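Local coordinates for protein CT_858 (Chlamydia trachomatis, PDB 3DOR) that probably acts as a secreted serine endopeptidase, CPAF, whose mature form is a dimer, at residues 53-58 with 191-196; 78-83 with 153-158; 6-11 with 46-51; 160-165 with 182-187; 74-79 with 508-513. One frame throughout, in Å; residues are numbered along the deposited sequence.

Contact 1: 53-58 with 191-196; sequences PSTSFC and VGDLAT
The backbones of 53-58 and 191-196 meet where two helices begin, with the CA atoms of Ser54 and Ala195 4.9 Å apart and those of Thr55 and Asp193 5.5 Å apart. Both helix starts carry an N-cap, Ser54 before helix 55-67 and Asp193 before helix 194-197, and the Asp193 carboxylate serves the two at once. With CG anti to its backbone N (chi1 -165°), Asp193 sends the carboxylate across to the first turn of the other helix. Asp193 OD1 takes Thr55 N on its syn lone pair in a nearly straight bond of 2.7 Å, and Ala195 N on its anti lone pair at 2.8 Å. Asp193 OD2 is approached by Ser56 N from above the carboxylate plane at 3.1 Å and has a weak second bond from Thr55 N. Two helix N-termini facing one carboxylate would probably favour its charged form. Ser54, its hydroxyl tucked over its own backbone, caps Phe57 N. Ala195 is small enough to bring its CB within 3.5 Å of Ser54 CA. Leu194 also packs on Trp426 of the second subunit, so the joint borders the dimer interface. Thr55 accepts in turn: Thr55 OG1 receives Leu194 N at 3.1 Å.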
# COMPACT_ATOMS: atom_id res chain seq x y z
N PRO B 53 -1.72 16.51 -27.80
CA PRO B 53 -2.59 15.94 -26.78
C PRO B 53 -2.27 16.41 -25.37
O PRO B 53 -1.13 16.31 -24.91
CB PRO B 53 -2.40 14.43 -26.96
CG PRO B 53 -0.98 14.34 -27.43
CD PRO B 53 -0.89 15.46 -28.43
N SER B 54 -3.28 16.95 -24.69
CA SER B 54 -3.10 17.41 -23.32
C SER B 54 -3.11 16.18 -22.42
O SER B 54 -3.45 15.08 -22.86
CB SER B 54 -4.26 18.33 -22.91
OG SER B 54 -5.48 17.62 -22.86
N THR B 55 -2.71 16.36 -21.17
CA THR B 55 -2.69 15.25 -20.23
C THR B 55 -4.12 14.77 -19.96
O THR B 55 -4.40 13.57 -19.99
CB THR B 55 -2.03 15.67 -18.90
OG1 THR B 55 -0.63 15.91 -19.14
CG2 THR B 55 -2.19 14.58 -17.83
N SER B 56 -5.03 15.71 -19.72
CA SER B 56 -6.42 15.35 -19.45
C SER B 56 -7.01 14.57 -20.61
O SER B 56 -7.84 13.68 -20.41
CB SER B 56 -7.25 16.60 -19.15
OG SER B 56 -7.06 17.61 -20.11
N PHE B 57 -6.57 14.88 -21.83
CA PHE B 57 -7.06 14.16 -23.00
C PHE B 57 -6.62 12.71 -22.93
O PHE B 57 -7.41 11.79 -23.14
CB PHE B 57 -6.52 14.77 -24.29
CG PHE B 57 -6.88 13.99 -25.52
CD1 PHE B 57 -8.13 14.12 -26.11
CD2 PHE B 57 -5.99 13.06 -26.05
CE1 PHE B 57 -8.50 13.34 -27.21
CE2 PHE B 57 -6.34 12.27 -27.14
CZ PHE B 57 -7.60 12.41 -27.72
N CYS B 58 -5.33 12.50 -22.65
CA CYS B 58 -4.78 11.16 -22.55
C CYS B 58 -5.39 10.40 -21.37
O CYS B 58 -5.55 9.19 -21.43
CB CYS B 58 -3.25 11.23 -22.39
SG CYS B 58 -2.39 11.90 -23.84
N VAL B 191 -3.57 20.77 -10.86
CA VAL B 191 -2.40 20.03 -11.30
C VAL B 191 -2.16 20.40 -12.75
O VAL B 191 -2.85 19.93 -13.64
CB VAL B 191 -2.62 18.50 -11.18
CG1 VAL B 191 -1.51 17.74 -11.91
CG2 VAL B 191 -2.66 18.10 -9.71
N GLY B 192 -1.17 21.27 -12.97
CA GLY B 192 -0.84 21.74 -14.30
C GLY B 192 -0.67 20.65 -15.33
O GLY B 192 0.11 19.71 -15.14
N ASP B 193 -1.38 20.78 -16.45
CA ASP B 193 -1.31 19.80 -17.52
C ASP B 193 0.14 19.72 -18.00
O ASP B 193 0.79 20.75 -18.23
CB ASP B 193 -2.24 20.20 -18.67
CG ASP B 193 -2.50 19.07 -19.65
OD1 ASP B 193 -1.57 18.72 -20.41
OD2 ASP B 193 -3.62 18.52 -19.66
N LEU B 194 0.64 18.51 -18.15
CA LEU B 194 2.02 18.30 -18.58
C LEU B 194 2.27 18.79 -20.00
O LEU B 194 3.37 19.23 -20.32
CB LEU B 194 2.36 16.81 -18.47
CG LEU B 194 3.84 16.45 -18.50
CD1 LEU B 194 4.55 17.20 -17.39
CD2 LEU B 194 4.02 14.95 -18.34
N ALA B 195 1.24 18.73 -20.85
CA ALA B 195 1.35 19.18 -22.24
C ALA B 195 1.76 20.64 -22.31
O ALA B 195 2.50 21.04 -23.20
CB ALA B 195 0.03 18.98 -22.97
N THR B 196 1.27 21.43 -21.36
CA THR B 196 1.56 22.86 -21.31
C THR B 196 2.97 23.11 -20.81
O THR B 196 3.66 24.01 -21.27
CB THR B 196 0.58 23.57 -20.35
OG1 THR B 196 -0.76 23.34 -20.78
CG2 THR B 196 0.86 25.07 -20.33

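Contact 2: 78-83 with 153-158; sequences FFAIES and RMASLG
A bound water sits between the two backbones and bridges Ala80 O, Glu82 O and Ser156 N: it donates to the two carbonyls and accepts from Ser156 N at 2.8 Å. Glu82 O is gripped a second time by Ala155 N, which lies in the carbonyl plane at 3.0 Å in a nearly straight bond. Farther along, Phe78 N donates to Ser156 O at 2.8 Å, from above that carbonyl's plane. The 3-10 turn 155-157 thus packs against the loop that links strand 75-78 to strand 83-92 of the PDZ domain. Ser83 and Met154 form an antiparallel non-hydrogen-bonded pair, where strand 83-92 meets strand 152-154, and the small Ser83 brings its CA to 3.2 Å from Arg153 O, a CA-H...O contact. Alanine suits both sides of this tight approach: Ala80 CB and Ala155 CB are 4.0 Å apart, and the Ala155 methyl also touches Glu82 CB. The Phe78 ring turns an edge to Leu157 C, and it also packs on Gln59 and Ala63 of helix 55-67. Gly158 has a positive phi (86°), which glycine takes easily, and its missing CB lets Phe78 CE1 come to 3.7 Å from Gly158 CA.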
# COMPACT_ATOMS: atom_id res chain seq x y z
N PHE B 78 -7.19 9.49 -11.40
CA PHE B 78 -6.01 10.30 -11.70
C PHE B 78 -5.72 11.37 -10.67
O PHE B 78 -6.62 11.78 -9.93
CB PHE B 78 -6.18 10.96 -13.07
CG PHE B 78 -6.58 10.00 -14.16
CD1 PHE B 78 -7.92 9.68 -14.37
CD2 PHE B 78 -5.61 9.41 -14.97
CE1 PHE B 78 -8.29 8.77 -15.36
CE2 PHE B 78 -5.98 8.49 -15.97
CZ PHE B 78 -7.32 8.18 -16.17
N PHE B 79 -4.47 11.82 -10.62
CA PHE B 79 -4.08 12.88 -9.70
C PHE B 79 -4.55 14.18 -10.36
O PHE B 79 -3.75 14.88 -10.98
CB PHE B 79 -2.55 12.94 -9.50
CG PHE B 79 -1.98 11.80 -8.71
CD1 PHE B 79 -1.21 10.81 -9.32
CD2 PHE B 79 -2.20 11.72 -7.33
CE1 PHE B 79 -0.66 9.76 -8.58
CE2 PHE B 79 -1.65 10.68 -6.57
CZ PHE B 79 -0.89 9.70 -7.20
N ALA B 80 -5.84 14.47 -10.23
CA ALA B 80 -6.45 15.67 -10.82
C ALA B 80 -7.64 16.07 -9.97
O ALA B 80 -8.35 15.20 -9.48
CB ALA B 80 -6.90 15.37 -12.25
N ILE B 81 -7.87 17.37 -9.80
CA ILE B 81 -8.98 17.82 -8.97
C ILE B 81 -10.13 18.52 -9.68
O ILE B 81 -11.17 18.75 -9.07
CB ILE B 81 -8.50 18.74 -7.84
CG1 ILE B 81 -7.91 20.03 -8.42
CG2 ILE B 81 -7.47 18.02 -6.99
CD1 ILE B 81 -7.43 20.99 -7.37
N GLU B 82 -9.95 18.87 -10.95
CA GLU B 82 -11.02 19.55 -11.67
C GLU B 82 -12.33 18.78 -11.56
O GLU B 82 -12.36 17.56 -11.72
CB GLU B 82 -10.65 19.69 -13.15
CG GLU B 82 -11.73 20.36 -13.97
CD GLU B 82 -11.33 20.52 -15.41
OE1 GLU B 82 -10.79 19.55 -15.98
OE2 GLU B 82 -11.57 21.60 -15.98
N SER B 83 -13.42 19.49 -11.28
CA SER B 83 -14.72 18.83 -11.16
C SER B 83 -15.90 19.78 -11.36
O SER B 83 -15.77 21.00 -11.22
CB SER B 83 -14.84 18.16 -9.79
OG SER B 83 -14.99 19.13 -8.76
N ARG B 153 -19.23 15.44 -12.49
CA ARG B 153 -18.15 15.14 -13.44
C ARG B 153 -16.82 15.36 -12.74
O ARG B 153 -16.60 16.40 -12.11
CB ARG B 153 -18.26 16.06 -14.66
CG ARG B 153 -19.64 16.09 -15.28
CD ARG B 153 -20.05 14.75 -15.85
NE ARG B 153 -21.46 14.77 -16.23
CZ ARG B 153 -21.95 15.40 -17.29
NH1 ARG B 153 -21.15 16.07 -18.11
NH2 ARG B 153 -23.26 15.43 -17.50
N MET B 154 -15.92 14.39 -12.86
CA MET B 154 -14.64 14.49 -12.17
C MET B 154 -13.46 14.09 -13.03
O MET B 154 -13.40 12.98 -13.55
CB MET B 154 -14.69 13.61 -10.93
CG MET B 154 -15.71 14.06 -9.90
SD MET B 154 -16.10 12.80 -8.67
CE MET B 154 -14.58 12.79 -7.75
N ALA B 155 -12.50 15.00 -13.18
CA ALA B 155 -11.32 14.69 -13.97
C ALA B 155 -10.57 13.56 -13.27
O ALA B 155 -9.80 12.84 -13.89
CB ALA B 155 -10.40 15.92 -14.10
N SER B 156 -10.82 13.39 -11.97
CA SER B 156 -10.17 12.34 -11.19
C SER B 156 -10.60 10.97 -11.70
O SER B 156 -9.93 9.97 -11.46
CB SER B 156 -10.50 12.46 -9.69
OG SER B 156 -11.88 12.23 -9.43
N LEU B 157 -11.73 10.93 -12.41
CA LEU B 157 -12.22 9.67 -12.94
C LEU B 157 -12.09 9.63 -14.47
O LEU B 157 -12.56 8.70 -15.12
CB LEU B 157 -13.67 9.46 -12.51
CG LEU B 157 -13.90 9.34 -11.00
CD1 LEU B 157 -15.38 9.12 -10.69
CD2 LEU B 157 -13.07 8.18 -10.47
N GLY B 158 -11.45 10.65 -15.03
CA GLY B 158 -11.27 10.69 -16.48
C GLY B 158 -12.43 11.31 -17.24
O GLY B 158 -12.53 11.15 -18.47
O HOH W 1 -11.38 15.49 -10.14

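Contact 3: 6-11 with 46-51; sequences NALQDL and KLRTQE
Helix 2-20 passes the C-terminal end of helix 36-48 here, the closest CA atoms, those of Leu8 and Leu47, being 7.3 Å apart, and Thr49 is the first residue to leave the helical backbone. No hydrogen bond joins 6-11 to 46-51; the contact is mainly apolar, helix against helix. Leu47 is at its centre. Its CG stands anti to the carbonyl carbon (chi1 -68°), which carries both methyls over to helix 2-20. Leu47 CD1 lies 3.9 Å from Ala7 CB and equally 3.9 Å from Leu11 CD1, two residues one helical turn apart on the same side of their helix. Leu47 CD2 also reaches the Ala7 methyl. Alanine at position 7 lets the branched tip of Leu47 come close to the helix backbone, and Leu11, its CG anti to the backbone N, crosses Leu47 obliquely. Leu8 reaches Leu47 more loosely and meets Arg48 more closely: Leu8 CD1 stands 3.6 Å above the plane of the Arg48 guanidinium, over its centre, while Leu8 CD2 touches Arg48 NH1 at 3.6 Å. The two chains cross at about a right angle, and Arg48 bends at chi3, so that the guanidinium covers the leucine methyls while the arginine stays exposed. Helix 55-67 completes the cluster, with Cys58 against Ala7 and Leu47 and Leu62 against Leu11, so three helices share one core; elsewhere on helix 2-20, Gln9 and Asp10 pack on His16 of the second subunit, and Asn6 on its Val20.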
# COMPACT_ATOMS: atom_id res chain seq x y z
N ASN B 6 4.45 9.18 -23.02
CA ASN B 6 4.16 8.67 -21.69
C ASN B 6 2.80 7.97 -21.66
O ASN B 6 2.64 6.93 -21.01
CB ASN B 6 4.21 9.80 -20.67
CG ASN B 6 5.61 10.06 -20.15
OD1 ASN B 6 6.16 9.26 -19.40
ND2 ASN B 6 6.19 11.18 -20.55
N ALA B 7 1.83 8.54 -22.36
CA ALA B 7 0.50 7.97 -22.42
C ALA B 7 0.56 6.60 -23.06
O ALA B 7 -0.05 5.65 -22.58
CB ALA B 7 -0.43 8.88 -23.22
N LEU B 8 1.32 6.50 -24.15
CA LEU B 8 1.47 5.23 -24.85
C LEU B 8 2.17 4.22 -23.94
O LEU B 8 1.81 3.04 -23.90
CB LEU B 8 2.27 5.42 -26.13
CG LEU B 8 1.57 6.04 -27.35
CD1 LEU B 8 2.60 6.53 -28.36
CD2 LEU B 8 0.65 5.00 -27.99
N GLN B 9 3.18 4.70 -23.22
CA GLN B 9 3.94 3.85 -22.32
C GLN B 9 3.03 3.28 -21.24
O GLN B 9 2.99 2.07 -21.00
CB GLN B 9 5.07 4.65 -21.66
CG GLN B 9 6.41 3.93 -21.63
CD GLN B 9 6.32 2.54 -21.03
OE1 GLN B 9 5.93 2.37 -19.87
NE2 GLN B 9 6.67 1.53 -21.82
N ASP B 10 2.29 4.16 -20.57
CA ASP B 10 1.41 3.72 -19.50
C ASP B 10 0.27 2.85 -20.02
O ASP B 10 -0.17 1.92 -19.33
CB ASP B 10 0.90 4.94 -18.72
CG ASP B 10 2.03 5.69 -18.03
OD1 ASP B 10 2.92 5.02 -17.46
OD2 ASP B 10 2.04 6.94 -18.05
N LEU B 11 -0.19 3.14 -21.23
CA LEU B 11 -1.26 2.35 -21.83
C LEU B 11 -0.72 0.94 -21.99
O LEU B 11 -1.37 -0.05 -21.64
CB LEU B 11 -1.64 2.90 -23.21
CG LEU B 11 -3.01 2.58 -23.82
CD1 LEU B 11 -2.98 2.90 -25.30
CD2 LEU B 11 -3.39 1.13 -23.62
N LYS B 46 -5.93 6.75 -31.07
CA LYS B 46 -6.54 7.98 -30.60
C LYS B 46 -5.46 8.90 -30.03
O LYS B 46 -5.51 10.11 -30.20
CB LYS B 46 -7.60 7.68 -29.54
CG LYS B 46 -8.81 6.94 -30.09
CD LYS B 46 -9.99 6.91 -29.12
CE LYS B 46 -9.75 5.99 -27.94
NZ LYS B 46 -10.94 5.92 -27.05
N LEU B 47 -4.46 8.31 -29.37
CA LEU B 47 -3.38 9.08 -28.79
C LEU B 47 -2.39 9.57 -29.86
O LEU B 47 -1.92 10.70 -29.81
CB LEU B 47 -2.63 8.24 -27.75
CG LEU B 47 -3.35 7.86 -26.46
CD1 LEU B 47 -2.55 6.80 -25.73
CD2 LEU B 47 -3.55 9.08 -25.58
N ARG B 48 -2.09 8.70 -30.82
CA ARG B 48 -1.15 9.04 -31.88
C ARG B 48 -1.68 10.04 -32.90
O ARG B 48 -0.94 10.88 -33.41
CB ARG B 48 -0.70 7.77 -32.61
CG ARG B 48 0.17 6.85 -31.79
CD ARG B 48 0.89 5.87 -32.68
NE ARG B 48 2.25 5.61 -32.22
CZ ARG B 48 2.61 4.57 -31.48
NH1 ARG B 48 1.71 3.67 -31.12
NH2 ARG B 48 3.87 4.43 -31.10
N THR B 49 -2.97 9.96 -33.20
CA THR B 49 -3.57 10.86 -34.18
C THR B 49 -3.90 12.24 -33.62
O THR B 49 -4.51 13.07 -34.30
CB THR B 49 -4.84 10.22 -34.78
OG1 THR B 49 -4.50 8.93 -35.32
CG2 THR B 49 -5.40 11.08 -35.91
N GLN B 50 -3.49 12.50 -32.39
CA GLN B 50 -3.74 13.80 -31.76
C GLN B 50 -2.57 14.76 -31.96
O GLN B 50 -1.41 14.36 -31.92
CB GLN B 50 -3.99 13.62 -30.26
CG GLN B 50 -5.44 13.49 -29.89
CD GLN B 50 -6.22 14.76 -30.18
OE1 GLN B 50 -5.82 15.85 -29.78
NE2 GLN B 50 -7.36 14.62 -30.85
N GLU B 51 -2.89 16.03 -32.18
CA GLU B 51 -1.86 17.05 -32.38
C GLU B 51 -1.00 17.18 -31.14
O GLU B 51 -0.01 16.47 -30.97
CB GLU B 51 -2.50 18.40 -32.71
CG GLU B 51 -3.24 18.45 -34.03
CD GLU B 51 -3.57 19.86 -34.46
OE1 GLU B 51 -2.62 20.66 -34.66
OE2 GLU B 51 -4.77 20.19 -34.59

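Contact 4: 160-165 with 182-187; sequences KVPSGR and VKWRYV. With SO4 (sulfate ion), chain L.
Two aromatic rings of 182-187 take 160-165 on their faces: Pro162 CG lies 3.5 Å above the Trp184 plane, offset toward the rim, and Ser163 CB lies 3.8 Å above that of Tyr186. At the edges, Gly164 O lies near the plane of the Trp184 ring and Val161 CG1 meets Tyr186 CE1 at 3.5 Å. Both face contacts are CH-pi interactions. They lie in the PDZ domain's antiparallel sheet, where the loop 160-164 leads into strand 165-171, which pairs with strand 177-187. Proline suits the Trp184 face because its puckered, saturated ring presents the C-H bonds of CG to the aromatic system, and the small Ser163 lets Tyr186 come in close. Trp184 points its CG beside its own N (chi1 -77°), while Tyr186 has CG anti to N (chi1 -176°); Trp184 meets Pro162, Tyr186 meets Val161 and Ser163. Trp184 also packs on Leu86 of strand 83-92 and is buried. Gly164, with a positive phi, gives the chain its turn into the strand, and Gly164 O accepts from Trp184 N at 3.0 Å in a bond close to straight. Next along, Arg165 and Lys183 form a non-hydrogen-bonded pair, their aliphatic stems touching at CG and CB. A sulfate ion, probably from the crystallisation liquor, lies at the guanidinium edge of Arg185, where Arg185 NH1 makes a weak hydrogen bond of 2.6 Å to sulfate O3.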
# COMPACT_ATOMS: atom_id res chain seq x y z
N LYS B 160 -14.71 14.43 -18.81
CA LYS B 160 -14.44 15.74 -19.38
C LYS B 160 -15.26 16.58 -18.42
O LYS B 160 -16.40 16.24 -18.13
CB LYS B 160 -15.04 15.87 -20.78
CG LYS B 160 -14.36 15.06 -21.86
CD LYS B 160 -15.03 15.32 -23.21
CE LYS B 160 -14.29 14.63 -24.34
NZ LYS B 160 -15.06 14.76 -25.62
N VAL B 161 -14.70 17.67 -17.90
CA VAL B 161 -15.44 18.49 -16.96
C VAL B 161 -16.05 19.74 -17.58
O VAL B 161 -15.33 20.59 -18.12
CB VAL B 161 -14.54 18.92 -15.77
CG1 VAL B 161 -15.35 19.74 -14.78
CG2 VAL B 161 -13.96 17.69 -15.09
N PRO B 162 -17.38 19.88 -17.51
CA PRO B 162 -18.07 21.05 -18.06
C PRO B 162 -18.07 22.17 -17.02
O PRO B 162 -17.62 21.97 -15.89
CB PRO B 162 -19.48 20.52 -18.30
CG PRO B 162 -19.68 19.62 -17.11
CD PRO B 162 -18.35 18.87 -17.06
N SER B 163 -18.57 23.33 -17.40
CA SER B 163 -18.64 24.48 -16.51
C SER B 163 -19.62 25.48 -17.10
O SER B 163 -20.08 25.31 -18.22
CB SER B 163 -17.28 25.15 -16.37
OG SER B 163 -16.87 25.71 -17.60
N GLY B 164 -19.92 26.52 -16.33
CA GLY B 164 -20.84 27.53 -16.81
C GLY B 164 -22.28 27.13 -16.57
O GLY B 164 -22.57 26.16 -15.86
N ARG B 165 -23.20 27.88 -17.16
CA ARG B 165 -24.61 27.60 -16.98
C ARG B 165 -25.11 26.58 -17.98
O ARG B 165 -24.57 26.45 -19.08
CB ARG B 165 -25.41 28.90 -17.10
CG ARG B 165 -25.15 29.87 -15.97
CD ARG B 165 -25.87 31.19 -16.20
NE ARG B 165 -25.35 31.89 -17.37
CZ ARG B 165 -25.89 32.99 -17.88
NH1 ARG B 165 -26.97 33.52 -17.31
NH2 ARG B 165 -25.35 33.56 -18.94
N VAL B 182 -29.36 26.66 -14.70
CA VAL B 182 -28.55 26.37 -13.53
C VAL B 182 -27.05 26.52 -13.83
O VAL B 182 -26.64 26.44 -14.99
CB VAL B 182 -28.88 24.94 -13.03
CG1 VAL B 182 -27.67 24.30 -12.40
CG2 VAL B 182 -30.02 25.01 -12.02
N LYS B 183 -26.25 26.74 -12.80
CA LYS B 183 -24.81 26.88 -12.99
C LYS B 183 -23.99 25.79 -12.31
O LYS B 183 -24.11 25.57 -11.11
CB LYS B 183 -24.33 28.24 -12.48
CG LYS B 183 -22.84 28.45 -12.70
CD LYS B 183 -22.33 29.73 -12.08
CE LYS B 183 -20.86 29.95 -12.46
NZ LYS B 183 -20.24 31.10 -11.74
N TRP B 184 -23.14 25.13 -13.09
CA TRP B 184 -22.27 24.09 -12.54
C TRP B 184 -21.41 24.64 -11.42
O TRP B 184 -20.90 25.77 -11.50
CB TRP B 184 -21.33 23.53 -13.60
CG TRP B 184 -21.92 22.57 -14.58
CD1 TRP B 184 -22.26 22.83 -15.88
CD2 TRP B 184 -22.23 21.19 -14.36
NE1 TRP B 184 -22.74 21.69 -16.48
CE2 TRP B 184 -22.74 20.67 -15.56
CE3 TRP B 184 -22.11 20.33 -13.25
CZ2 TRP B 184 -23.14 19.34 -15.70
CZ3 TRP B 184 -22.50 19.01 -13.39
CH2 TRP B 184 -23.01 18.52 -14.60
N ARG B 185 -21.23 23.84 -10.38
CA ARG B 185 -20.37 24.21 -9.27
C ARG B 185 -19.03 23.66 -9.78
O ARG B 185 -18.83 22.44 -9.80
CB ARG B 185 -20.81 23.51 -7.99
CG ARG B 185 -21.25 24.48 -6.91
CD ARG B 185 -22.75 24.42 -6.62
NE ARG B 185 -22.97 23.92 -5.27
CZ ARG B 185 -24.13 23.99 -4.61
NH1 ARG B 185 -25.18 24.56 -5.17
NH2 ARG B 185 -24.23 23.48 -3.39
N TYR B 186 -18.15 24.56 -10.20
CA TYR B 186 -16.87 24.18 -10.78
C TYR B 186 -15.62 24.38 -9.93
O TYR B 186 -15.47 25.38 -9.23
CB TYR B 186 -16.71 24.93 -12.11
CG TYR B 186 -15.47 24.59 -12.92
CD1 TYR B 186 -15.38 23.38 -13.60
CD2 TYR B 186 -14.42 25.49 -13.03
CE1 TYR B 186 -14.26 23.07 -14.37
CE2 TYR B 186 -13.29 25.20 -13.80
CZ TYR B 186 -13.21 23.99 -14.47
OH TYR B 186 -12.10 23.68 -15.23
N VAL B 187 -14.72 23.40 -10.01
CA VAL B 187 -13.45 23.45 -9.30
C VAL B 187 -12.40 23.32 -10.40
O VAL B 187 -12.34 22.31 -11.09
CB VAL B 187 -13.31 22.27 -8.29
CG1 VAL B 187 -11.89 22.21 -7.75
CG2 VAL B 187 -14.29 22.45 -7.14
S SO4 L . -25.64 28.12 -6.84
O1 SO4 L . -26.84 29.05 -6.76
O2 SO4 L . -24.57 28.61 -5.89
O3 SO4 L . -26.01 26.70 -6.44
O4 SO4 L . -25.17 28.12 -8.29

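Contact 5: 74-79 with 508-513; sequences AGVTFF and KTCSLT
Thr77 O is held by two backbone N-H groups, Lys508 N at 2.8 Å and, more weakly, Thr509 N at 3.4 Å. Both residues facing the one threonine make this a classic beta bulge, set in an antiparallel pair whose strand axes run 170° apart, with strand 75-78 on one side and strand 507-518, of the S41-type peptidase part, on the other. Beyond the bulge the pairing is regular: Thr77 N donates to Thr509 O at 2.9 Å, nearly along the C=O axis, and Gly75 and Ser511 exchange a pair of bonds, Ser511 N to Gly75 O being the shorter at 2.8 Å. Thr77, Thr509 and Ser511 share a face, where hydroxylated residues suit a partly exposed surface; Gly75, opposite Ser511, adds no side chain to it, and Ser511 OG bonds to His73 O. Val76 and Cys510 point to the other, buried face toward helices 55-67 and 2-20, and their tips, Val76 CG2 and Cys510 SG, touch at 4.1 Å. Just past the bulge, Phe79 lies against Lys508. Lys508, with CG anti to its N and the chain extended, runs across the ring at about a right angle, its aliphatic stem sheltering the aromatic face while the ammonium end extends beyond the ring. In this CH-pi contact Lys508 CB sits over the centre of the Phe79 ring, 3.8 Å from the centroid and only 7° off its normal.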
# COMPACT_ATOMS: atom_id res chain seq x y z
N ALA B 74 -13.31 -2.51 -12.44
CA ALA B 74 -12.17 -1.99 -13.19
C ALA B 74 -12.26 -0.51 -13.55
O ALA B 74 -13.21 -0.06 -14.19
CB ALA B 74 -11.96 -2.83 -14.46
N GLY B 75 -11.24 0.26 -13.15
CA GLY B 75 -11.25 1.69 -13.44
C GLY B 75 -9.96 2.41 -13.08
O GLY B 75 -9.16 1.93 -12.29
N VAL B 76 -9.76 3.59 -13.67
CA VAL B 76 -8.56 4.38 -13.41
C VAL B 76 -8.92 5.71 -12.76
O VAL B 76 -9.86 6.37 -13.17
CB VAL B 76 -7.80 4.71 -14.72
CG1 VAL B 76 -6.45 5.33 -14.39
CG2 VAL B 76 -7.64 3.46 -15.57
N THR B 77 -8.16 6.09 -11.74
CA THR B 77 -8.37 7.38 -11.08
C THR B 77 -7.09 8.16 -11.36
O THR B 77 -6.03 7.57 -11.53
CB THR B 77 -8.57 7.24 -9.56
OG1 THR B 77 -7.37 6.74 -8.96
CG2 THR B 77 -9.72 6.30 -9.25
N PHE B 78 -7.19 9.49 -11.40
CA PHE B 78 -6.01 10.30 -11.70
C PHE B 78 -5.72 11.37 -10.67
O PHE B 78 -6.62 11.78 -9.93
CB PHE B 78 -6.18 10.96 -13.07
CG PHE B 78 -6.58 10.00 -14.16
CD1 PHE B 78 -7.92 9.68 -14.37
CD2 PHE B 78 -5.61 9.41 -14.97
CE1 PHE B 78 -8.29 8.77 -15.36
CE2 PHE B 78 -5.98 8.49 -15.97
CZ PHE B 78 -7.32 8.18 -16.17
N PHE B 79 -4.47 11.82 -10.62
CA PHE B 79 -4.08 12.88 -9.70
C PHE B 79 -4.55 14.18 -10.36
O PHE B 79 -3.75 14.88 -10.98
CB PHE B 79 -2.55 12.94 -9.50
CG PHE B 79 -1.98 11.80 -8.71
CD1 PHE B 79 -1.21 10.81 -9.32
CD2 PHE B 79 -2.20 11.72 -7.33
CE1 PHE B 79 -0.66 9.76 -8.58
CE2 PHE B 79 -1.65 10.68 -6.57
CZ PHE B 79 -0.89 9.70 -7.20
N LYS B 508 -3.35 7.66 -10.73
CA LYS B 508 -3.23 7.46 -9.29
C LYS B 508 -3.39 5.99 -8.93
O LYS B 508 -2.59 5.42 -8.19
CB LYS B 508 -4.28 8.29 -8.55
CG LYS B 508 -4.17 8.26 -7.03
CD LYS B 508 -5.18 9.20 -6.37
CE LYS B 508 -4.99 9.25 -4.86
NZ LYS B 508 -5.93 10.18 -4.18
N THR B 509 -4.43 5.37 -9.48
CA THR B 509 -4.70 3.97 -9.23
C THR B 509 -5.50 3.37 -10.37
O THR B 509 -6.27 4.06 -11.03
CB THR B 509 -5.57 3.74 -7.95
OG1 THR B 509 -4.99 4.41 -6.83
CG2 THR B 509 -5.67 2.26 -7.65
N CYS B 510 -5.29 2.08 -10.61
CA CYS B 510 -6.07 1.38 -11.59
C CYS B 510 -6.54 0.16 -10.83
O CYS B 510 -5.72 -0.65 -10.40
CB CYS B 510 -5.23 0.94 -12.79
SG CYS B 510 -6.23 -0.05 -13.92
N SER B 511 -7.84 0.06 -10.60
CA SER B 511 -8.37 -1.09 -9.89
C SER B 511 -8.73 -2.11 -10.95
O SER B 511 -9.22 -1.75 -12.03
CB SER B 511 -9.60 -0.70 -9.06
OG SER B 511 -10.60 -0.12 -9.88
N LEU B 512 -8.46 -3.38 -10.66
CA LEU B 512 -8.74 -4.48 -11.58
C LEU B 512 -9.39 -5.62 -10.82
O LEU B 512 -9.49 -5.59 -9.60
CB LEU B 512 -7.44 -4.95 -12.25
CG LEU B 512 -6.78 -3.91 -13.17
CD1 LEU B 512 -5.39 -4.37 -13.59
CD2 LEU B 512 -7.68 -3.67 -14.39
N THR B 513 -9.82 -6.64 -11.56
CA THR B 513 -10.50 -7.80 -10.98
C THR B 513 -9.64 -9.05 -11.08
O THR B 513 -9.23 -9.44 -12.18
CB THR B 513 -11.83 -8.01 -11.71
OG1 THR B 513 -12.56 -6.78 -11.67
CG2 THR B 513 -12.66 -9.13 -11.05

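How the contacts relate
Contacts 2 and 5 share Phe78 and Phe79, their centres about 12 Å apart: the chain leaves the antiparallel pair with 508-513 and goes directly into the loop that opens the PDZ sheet. Contact 4 lies on that sheet too, centred about 13 Å from contact 2, and meets it where Ser83 O faces Val187 N at 2.9 Å. The chain then leaves the sheet for contact 1, whose Val191 CG2 packs on Phe79 O. Contacts 1 and 3, centred about 12 Å apart, are joined through Cys58, and both touch the second subunit. Among the five, the sulfate touches contact 4 alone.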